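Side-chain contacts in catabolite control protein A (Lactococcus lactis, PDB 2O20), which probably acts as a global transcriptional regulator of carbon catabolite repression and activation, binding DNA as a member of the LacI family: residues K173-D177 with S178-K182; A232-L235 with L236-G239. The protein carries 1 engineered substitution. All blocks are in the same frame, centred on the assembly; numbering follows the deposited sequence.

Overall arrangement
Both contacts are helix C-termini in the periplasmic-binding-protein-like, sugar-binding family region of this LacI-family chain, and each ends in a Schellman motif with glycine at positive phi. In contact 1 helix 164-177 leads through the loop 178-182 to strand 183-186; in contact 2 the end of helix 225-237 leads to strand 242-245. These two strands are neighbours in the parallel sheet ordered 218-219, 183-186, 242-245, 270-272. The contact centres lie about 17 Å apart, on the same side of the chain's centre, yet the loops meet: Lys182 CD packs 3.4 Å from Gly239 O. A sulfate, probably from the crystallisation liquor, is about 3 Å from the side chain of Arg234 in contact 2.

Contact 1 (K173-D177 with S178-K182); sequences KKLID and SGNKK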
# COMPACT_ATOMS: atom_id res chain seq x y z
N LYS D 173 8.14 -17.89 -21.23
CA LYS D 173 7.50 -18.84 -22.13
C LYS D 173 6.07 -18.46 -22.51
O LYS D 173 5.64 -18.67 -23.63
CB LYS D 173 7.51 -20.25 -21.49
CG LYS D 173 7.23 -21.38 -22.42
CD LYS D 173 7.37 -22.75 -21.69
CE LYS D 173 7.29 -23.91 -22.65
NZ LYS D 173 7.62 -25.16 -21.93
N LYS D 174 5.32 -17.90 -21.57
CA LYS D 174 3.98 -17.42 -21.86
C LYS D 174 3.98 -16.34 -22.95
O LYS D 174 3.11 -16.32 -23.83
CB LYS D 174 3.36 -16.88 -20.57
CG LYS D 174 1.94 -16.40 -20.72
CD LYS D 174 1.26 -16.20 -19.37
CE LYS D 174 -0.03 -15.49 -19.53
NZ LYS D 174 -1.06 -16.35 -20.16
N LEU D 175 4.95 -15.44 -22.91
CA LEU D 175 5.05 -14.38 -23.93
C LEU D 175 5.57 -14.96 -25.27
O LEU D 175 5.18 -14.51 -26.35
CB LEU D 175 5.97 -13.26 -23.43
CG LEU D 175 5.46 -12.50 -22.20
CD1 LEU D 175 6.51 -11.58 -21.61
CD2 LEU D 175 4.19 -11.74 -22.52
N ILE D 176 6.45 -15.94 -25.19
CA ILE D 176 6.90 -16.66 -26.40
C ILE D 176 5.70 -17.31 -27.07
O ILE D 176 5.52 -17.22 -28.28
CB ILE D 176 7.99 -17.71 -26.07
CG1 ILE D 176 9.29 -16.99 -25.75
CG2 ILE D 176 8.22 -18.71 -27.27
CD1 ILE D 176 10.30 -17.82 -25.09
N ASP D 177 4.85 -17.95 -26.28
CA ASP D 177 3.73 -18.69 -26.82
C ASP D 177 2.63 -17.82 -27.42
O ASP D 177 1.84 -18.33 -28.22
CB ASP D 177 3.18 -19.69 -25.78
CG ASP D 177 4.17 -20.85 -25.50
OD1 ASP D 177 5.16 -21.03 -26.25
OD2 ASP D 177 3.96 -21.59 -24.52
N SER D 178 2.58 -16.53 -27.08
CA SER D 178 1.68 -15.58 -27.73
C SER D 178 2.36 -14.84 -28.90
O SER D 178 1.83 -13.86 -29.42
CB SER D 178 1.06 -14.60 -26.71
OG SER D 178 2.06 -13.90 -25.96
N GLY D 179 3.52 -15.34 -29.34
CA GLY D 179 4.18 -14.83 -30.55
C GLY D 179 5.22 -13.74 -30.38
O GLY D 179 5.71 -13.21 -31.38
N ASN D 180 5.58 -13.40 -29.15
CA ASN D 180 6.59 -12.35 -28.94
C ASN D 180 8.01 -12.90 -29.19
O ASN D 180 8.35 -14.00 -28.77
CB ASN D 180 6.49 -11.76 -27.55
CG ASN D 180 5.18 -11.07 -27.30
OD1 ASN D 180 4.97 -9.92 -27.76
ND2 ASN D 180 4.27 -11.74 -26.59
N LYS D 181 8.82 -12.12 -29.91
CA LYS D 181 10.21 -12.46 -30.21
C LYS D 181 11.21 -11.53 -29.54
O LYS D 181 12.34 -11.93 -29.31
CB LYS D 181 10.45 -12.41 -31.72
CG LYS D 181 9.57 -13.36 -32.55
CD LYS D 181 9.77 -14.80 -32.12
CE LYS D 181 9.13 -15.80 -33.06
NZ LYS D 181 9.96 -16.08 -34.28
N LYS D 182 10.80 -10.29 -29.28
CA LYS D 182 11.61 -9.31 -28.54
C LYS D 182 10.97 -9.06 -27.18
O LYS D 182 9.97 -8.34 -27.08
CB LYS D 182 11.78 -8.03 -29.34
CG LYS D 182 12.64 -8.20 -30.59
CD LYS D 182 13.06 -6.87 -31.14
CE LYS D 182 14.22 -6.92 -32.07
NZ LYS D 182 14.44 -5.53 -32.63
O HOH W 1 7.41 -16.40 -30.21
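Asn180 holds the carbonyl of Leu175 twice, through its backbone and its side-chain amide. The backbone bond, Asn180 N to Leu175 O at 3.0 Å, is one of the two that define the Schellman motif closing this helix; the amide adds a second donor, Asn180 ND2, 2.9 Å from Leu175 O. Both donors arrive from one face of the carbonyl plane, but the backbone N-H comes at a C=O...N angle of 154° and the amide at 121°. Leu175 O lies close to the plane of the Asn180 amide, as a well-directed N-H requires. The motif's other bond runs from Gly179 N to Ile176 O at 2.9 Å, with the donor well above the carbonyl plane, and Gly179 takes the positive phi of the C-prime residue. A water bridges Ile176 O and Asn180 O, donating to both.

The backbone sets Asn180 CB 3.3 Å from Leu175 O; with CG beside its own backbone N (chi1 -63°), chi2 then turns the amide so that ND2 reaches that oxygen. Asn180 OD1 bonds Thr241 OG1, while ND2 and Ser178 OG both bond Glu270 OE2, so the helix end is tied to Thr241, just before strand 242-245, and to Glu270 of strand 270-272. Hydrophobic packing continues outward: buried Leu175 lies on Ile183, Val244 and Ile272, and Ile176 covers Ala209, Ile211 and Ile183. Leu175 also meets the Asn180 side chain, running obliquely across it, with Leu175 CB 3.9 Å and Leu175 CD2 4.1 Å from Asn180 ND2.

Contact 2 (A232-L235 with L236-G239); sequences AERL and LERG
Both oxygens of Glu237 face Arg234 NH1: OE2, at the guanidinium edge near its plane, is 3.0 Å from NH1, and OE1 3.1 Å. The hydrogen bond in this salt bridge, to OE2, is weak (148°), and the carboxylate is turned 27° from the guanidinium. Glu237 OE2 also receives Arg238 NH1 at 2.9 Å on its anti lone pair, tilted from the Arg238 plane, so one oxygen joins two arginines whose NH1 atoms stay 5.4 Å apart. Arg234 O comes obliquely to Arg238 NH1, 2.7 Å away, at too poor an angle for a hydrogen bond. The chi2 bend of Arg234 leaves its CD 3.3 Å from Glu237 OE2, and a further bend at chi3 turns NH1 to the carboxylate, while NH2 forms a salt bridge with a sulfate.

This network spans the last turn of helix 225-237, where Leu236 N to Ala232 O and Glu237 N to Glu233 O (2.9 Å) keep the helical pattern. The bonds then weaken at Arg238 N, and Gly239, at positive phi, leaves the helix through a Schellman motif. Away from the salt-bridge network, Leu235 packs on Ala184, Ile186 and Phe219, and Ala232 on helix 248-260. Across the turn Leu236 CD1 lies 3.9 Å from Glu233 OE2, the oxygen that forms a salt bridge with Lys261.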
# COMPACT_ATOMS: atom_id res chain seq x y z
N ALA D 232 9.18 2.99 -20.47
CA ALA D 232 8.29 2.64 -21.59
C ALA D 232 8.92 2.97 -22.96
O ALA D 232 9.03 2.09 -23.81
CB ALA D 232 6.93 3.28 -21.44
N GLU D 233 9.34 4.22 -23.15
CA GLU D 233 9.85 4.61 -24.46
C GLU D 233 11.17 3.90 -24.80
O GLU D 233 11.48 3.66 -26.01
CB GLU D 233 9.94 6.13 -24.58
CG GLU D 233 9.99 6.63 -25.99
CD GLU D 233 8.69 6.43 -26.77
OE1 GLU D 233 8.75 6.26 -28.00
OE2 GLU D 233 7.61 6.46 -26.16
N ARG D 234 11.94 3.53 -23.75
CA ARG D 234 13.21 2.83 -23.93
C ARG D 234 12.99 1.43 -24.51
O ARG D 234 13.74 0.99 -25.33
CB ARG D 234 13.99 2.73 -22.61
CG ARG D 234 14.27 4.06 -21.94
CD ARG D 234 15.15 4.96 -22.80
NE ARG D 234 14.54 6.29 -22.73
CZ ARG D 234 13.83 6.89 -23.67
NH1 ARG D 234 13.68 6.39 -24.89
NH2 ARG D 234 13.32 8.07 -23.38
N LEU D 235 11.94 0.76 -24.05
CA LEU D 235 11.56 -0.55 -24.56
C LEU D 235 11.04 -0.43 -26.00
O LEU D 235 11.43 -1.21 -26.86
CB LEU D 235 10.51 -1.19 -23.65
CG LEU D 235 11.09 -2.00 -22.45
CD1 LEU D 235 11.74 -1.13 -21.42
CD2 LEU D 235 10.04 -2.85 -21.78
N LEU D 236 10.16 0.53 -26.25
CA LEU D 236 9.59 0.75 -27.59
C LEU D 236 10.68 1.04 -28.60
O LEU D 236 10.64 0.45 -29.71
CB LEU D 236 8.54 1.87 -27.62
CG LEU D 236 7.25 1.61 -26.80
CD1 LEU D 236 6.37 2.79 -26.74
CD2 LEU D 236 6.48 0.42 -27.40
N GLU D 237 11.67 1.86 -28.23
CA GLU D 237 12.72 2.26 -29.17
C GLU D 237 13.61 1.11 -29.59
O GLU D 237 14.11 1.07 -30.70
CB GLU D 237 13.51 3.47 -28.68
CG GLU D 237 14.77 3.31 -27.91
CD GLU D 237 15.16 4.63 -27.16
OE1 GLU D 237 14.85 5.76 -27.64
OE2 GLU D 237 15.76 4.51 -26.06
N ARG D 238 13.76 0.14 -28.69
CA ARG D 238 14.47 -1.08 -29.02
C ARG D 238 13.60 -2.16 -29.69
O ARG D 238 14.11 -3.25 -30.01
CB ARG D 238 15.14 -1.59 -27.74
CG ARG D 238 16.13 -0.55 -27.22
CD ARG D 238 17.09 -1.12 -26.18
NE ARG D 238 17.56 -0.26 -25.06
CZ ARG D 238 17.15 0.98 -24.70
NH1 ARG D 238 16.29 1.72 -25.39
NH2 ARG D 238 17.69 1.54 -23.60
N GLY D 239 12.32 -1.88 -29.94
CA GLY D 239 11.40 -2.83 -30.58
C GLY D 239 10.91 -3.99 -29.71
O GLY D 239 10.40 -4.99 -30.23